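PDB 4DUN: putative phenazine biosynthesis PhzC/PhzF protein from Clostridium difficile, which is of unknown specific function but probably acts as an isomerase of the PhzF family. Local coordinates for residues F12-F17 and S248-L253. Residues are numbered along the deposited sequence; the frame is centred on the assembly and turned at random.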
ATOM      1  N   PHE A  12       2.481 -12.210 -13.836  1.00 15.78           N
ATOM      2  CA  PHE A  12       2.095 -11.892 -15.239  1.00 15.25           C
ATOM      3  C   PHE A  12       2.904 -10.655 -15.722  1.00 20.52           C
ATOM      4  O   PHE A  12       2.363  -9.761 -16.384  1.00 19.34           O
ATOM      5  CB  PHE A  12       0.568 -11.645 -15.380  1.00 16.23           C
ATOM      6  CG  PHE A  12      -0.289 -12.842 -15.055  1.00 16.34           C
ATOM      7  CD1 PHE A  12      -0.935 -12.944 -13.821  1.00 17.85           C
ATOM      8  CD2 PHE A  12      -0.467 -13.863 -15.987  1.00 16.19           C
ATOM      9  CE1 PHE A  12      -1.735 -14.059 -13.519  1.00 17.60           C
ATOM     10  CE2 PHE A  12      -1.285 -14.965 -15.694  1.00 18.29           C
ATOM     11  CZ  PHE A  12      -1.903 -15.063 -14.462  1.00 16.46           C
ATOM     12  N   ALA A  13       4.181 -10.589 -15.324  1.00 18.81           N
ATOM     13  CA  ALA A  13       5.054  -9.466 -15.658  1.00 20.70           C
ATOM     14  C   ALA A  13       6.268  -9.953 -16.391  1.00 28.17           C
ATOM     15  O   ALA A  13       6.914 -10.898 -15.935  1.00 25.50           O
ATOM     16  CB  ALA A  13       5.472  -8.715 -14.401  1.00 21.41           C
ATOM     17  N   THR A  14       6.540  -9.308 -17.538  1.00 30.16           N
ATOM     18  CA  THR A  14       7.653  -9.540 -18.470  1.00 32.54           C
ATOM     19  C   THR A  14       8.855  -8.686 -18.026  1.00 36.92           C
ATOM     20  O   THR A  14       9.967  -8.926 -18.507  1.00 40.40           O
ATOM     21  CB  THR A  14       7.231  -9.216 -19.953  1.00 37.30           C
ATOM     22  OG1 THR A  14       7.056  -7.804 -20.121  1.00 42.89           O
ATOM     23  CG2 THR A  14       5.936  -9.932 -20.411  1.00 30.76           C
ATOM     24  N   LYS A  15       8.617  -7.684 -17.113  1.00 27.22           N
ATOM     25  CA  LYS A  15       9.572  -6.709 -16.561  1.00 24.90           C
ATOM     26  C   LYS A  15       9.145  -6.237 -15.164  1.00 24.54           C
ATOM     27  O   LYS A  15       7.955  -6.218 -14.856  1.00 22.08           O
ATOM     28  CB  LYS A  15       9.662  -5.458 -17.480  1.00 28.06           C
ATOM     29  CG  LYS A  15      10.139  -5.684 -18.923  1.00 45.75           C
ATOM     30  CD  LYS A  15      11.633  -6.008 -19.030  1.00 59.70           C
ATOM     31  CE  LYS A  15      12.043  -6.481 -20.408  1.00 68.98           C
ATOM     32  NZ  LYS A  15      12.065  -5.369 -21.396  1.00 78.11           N
ATOM     33  N   LEU A  16      10.101  -5.786 -14.355  1.00 22.64           N
ATOM     34  CA  LEU A  16       9.848  -5.214 -13.038  1.00 21.84           C
ATOM     35  C   LEU A  16       8.887  -4.023 -13.151  1.00 22.09           C
ATOM     36  O   LEU A  16       8.936  -3.300 -14.164  1.00 21.51           O
ATOM     37  CB  LEU A  16      11.209  -4.765 -12.474  1.00 23.62           C
ATOM     38  CG  LEU A  16      11.360  -4.615 -10.985  1.00 29.33           C
ATOM     39  CD1 LEU A  16      10.941  -5.898 -10.248  1.00 29.50           C
ATOM     40  CD2 LEU A  16      12.805  -4.290 -10.640  1.00 32.09           C
ATOM     41  N   PHE A  17       7.996  -3.853 -12.140  1.00 18.85           N
ATOM     42  CA  PHE A  17       6.966  -2.795 -11.957  1.00 18.73           C
ATOM     43  C   PHE A  17       5.713  -2.988 -12.838  1.00 21.56           C
ATOM     44  O   PHE A  17       4.846  -2.102 -12.902  1.00 22.17           O
ATOM     45  CB  PHE A  17       7.543  -1.389 -12.188  1.00 19.57           C
ATOM     46  CG  PHE A  17       8.840  -1.151 -11.450  1.00 19.48           C
ATOM     47  CD1 PHE A  17       8.919  -1.331 -10.071  1.00 19.22           C
ATOM     48  CD2 PHE A  17       9.980  -0.749 -12.132  1.00 21.27           C
ATOM     49  CE1 PHE A  17      10.116  -1.109  -9.384  1.00 20.67           C
ATOM     50  CE2 PHE A  17      11.178  -0.504 -11.444  1.00 23.46           C
ATOM     51  CZ  PHE A  17      11.242  -0.693 -10.077  1.00 20.93           C
ATOM     52  N   SER A 248      -1.384 -18.768 -18.423  1.00 19.25           N
ATOM     53  CA  SER A 248       0.026 -18.777 -18.044  1.00 19.05           C
ATOM     54  C   SER A 248       0.592 -17.387 -17.982  1.00 20.63           C
ATOM     55  O   SER A 248       0.182 -16.504 -18.748  1.00 19.73           O
ATOM     56  CB  SER A 248       0.860 -19.609 -19.021  1.00 24.12           C
ATOM     57  OG  SER A 248       0.320 -20.899 -19.250  1.00 29.90           O
ATOM     58  N   GLY A 249       1.585 -17.219 -17.122  1.00 16.70           N
ATOM     59  CA  GLY A 249       2.282 -15.953 -17.009  1.00 17.05           C
ATOM     60  C   GLY A 249       3.686 -16.084 -16.470  1.00 21.13           C
ATOM     61  O   GLY A 249       4.042 -17.099 -15.853  1.00 20.54           O
ATOM     62  N   GLU A 250       4.479 -15.043 -16.719  1.00 18.35           N
ATOM     63  CA  GLU A 250       5.832 -14.913 -16.214  1.00 18.93           C
ATOM     64  C   GLU A 250       5.747 -14.213 -14.859  1.00 20.32           C
ATOM     65  O   GLU A 250       4.710 -13.621 -14.535  1.00 18.35           O
ATOM     66  CB  GLU A 250       6.690 -14.077 -17.188  1.00 21.83           C
ATOM     67  CG  GLU A 250       6.870 -14.673 -18.576  1.00 28.91           C
ATOM     68  CD  GLU A 250       7.585 -13.736 -19.533  1.00 54.81           C
ATOM     69  OE1 GLU A 250       8.518 -13.018 -19.098  1.00 35.68           O
ATOM     70  OE2 GLU A 250       7.194 -13.705 -20.722  1.00 48.58           O
ATOM     71  N   ALA A 251       6.803 -14.287 -14.072  1.00 17.80           N
ATOM     72  CA  ALA A 251       6.899 -13.537 -12.810  1.00 17.29           C
ATOM     73  C   ALA A 251       8.292 -12.939 -12.697  1.00 19.63           C
ATOM     74  O   ALA A 251       9.247 -13.467 -13.292  1.00 19.76           O
ATOM     75  CB  ALA A 251       6.582 -14.413 -11.606  1.00 17.75           C
ATOM     76  N   VAL A 252       8.402 -11.820 -11.968  1.00 16.46           N
ATOM     77  CA  VAL A 252       9.670 -11.105 -11.756  1.00 17.62           C
ATOM     78  C   VAL A 252       9.859 -10.849 -10.250  1.00 19.87           C
ATOM     79  O   VAL A 252       8.917 -10.421  -9.583  1.00 18.70           O
ATOM     80  CB  VAL A 252       9.744  -9.751 -12.534  1.00 24.99           C
ATOM     81  CG1 VAL A 252      11.127  -9.108 -12.385  1.00 27.05           C
ATOM     82  CG2 VAL A 252       9.400  -9.907 -14.006  1.00 27.32           C
ATOM     83  N   LEU A 253      11.082 -11.038  -9.739  1.00 17.97           N
ATOM     84  CA  LEU A 253      11.399 -10.755  -8.325  1.00 17.64           C
ATOM     85  C   LEU A 253      11.765  -9.291  -8.169  1.00 20.29           C
ATOM     86  O   LEU A 253      12.671  -8.810  -8.849  1.00 21.08           O
ATOM     87  CB  LEU A 253      12.564 -11.647  -7.836  1.00 18.98           C
ATOM     88  CG  LEU A 253      13.022 -11.435  -6.380  1.00 21.88           C
ATOM     89  CD1 LEU A 253      11.938 -11.842  -5.401  1.00 21.19           C
ATOM     90  CD2 LEU A 253      14.315 -12.166  -6.105  1.00 26.61           C
TER
HETATM   91  O   HOH W   1       9.487 -11.556 -16.803  1.00 35.55           O
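The loop 12-17, which follows strand 4-11, runs beside the broken strand segment 248-253 with the two end-to-end directions 23° apart, and one carbonyl, Glu-250 O, receives two successive amides. Ala-13 N donates the better bond, 3.2 Å to Glu-250 O at an N-H...O angle of 146°, arriving from above the carbonyl plane; the bond from Phe-12 N to the same oxygen is short but weak, bent to 117°. Phe-12 has a left-handed backbone conformation, and its CG stands anti to the carbonyl carbon. The ring thereby runs back along Ser-248 and Gly-249: CD2 lies 3.6 Å from Gly-249 CA, and Ser-248 O sits at the ring edge near its plane. Leu-77 of helix 73-87 and Met-114 also pack on this ring.

Farther along, Val-252 points into the concave side of the loop. Its CG2 lies 3.3 Å from Ala-13 O and also meets Ala-13 CB, while CG1 touches Leu-16 CD1 at 3.9 Å, the two side chains crossing nearly at right angles. Leu-16 continues onto Phe-254 and onto Ile-261 of the second subunit. The extended Glu-250 chain crosses Thr-14 obliquely, OE1 coming 3.6 Å from Thr-14 CA. One water donates to both Ala-13 O (2.8 Å) and Glu-250 OE1 (2.9 Å), tying the carboxylate to the loop backbone.

The contact thus joins a buried aromatic end to a more open, hydrated one within the DAP-epimerase-like fold of PhzF proteins. The Phe-12 side chain lies about 11 Å from that of Glu-47, the predicted active-site residue, so the contact probably borders that region rather than forming part of it. One good amide bond, a weak one to the same acceptor and a water bridge attach the loop to the strand, while Val-252 packs against Ala-13 and Leu-16.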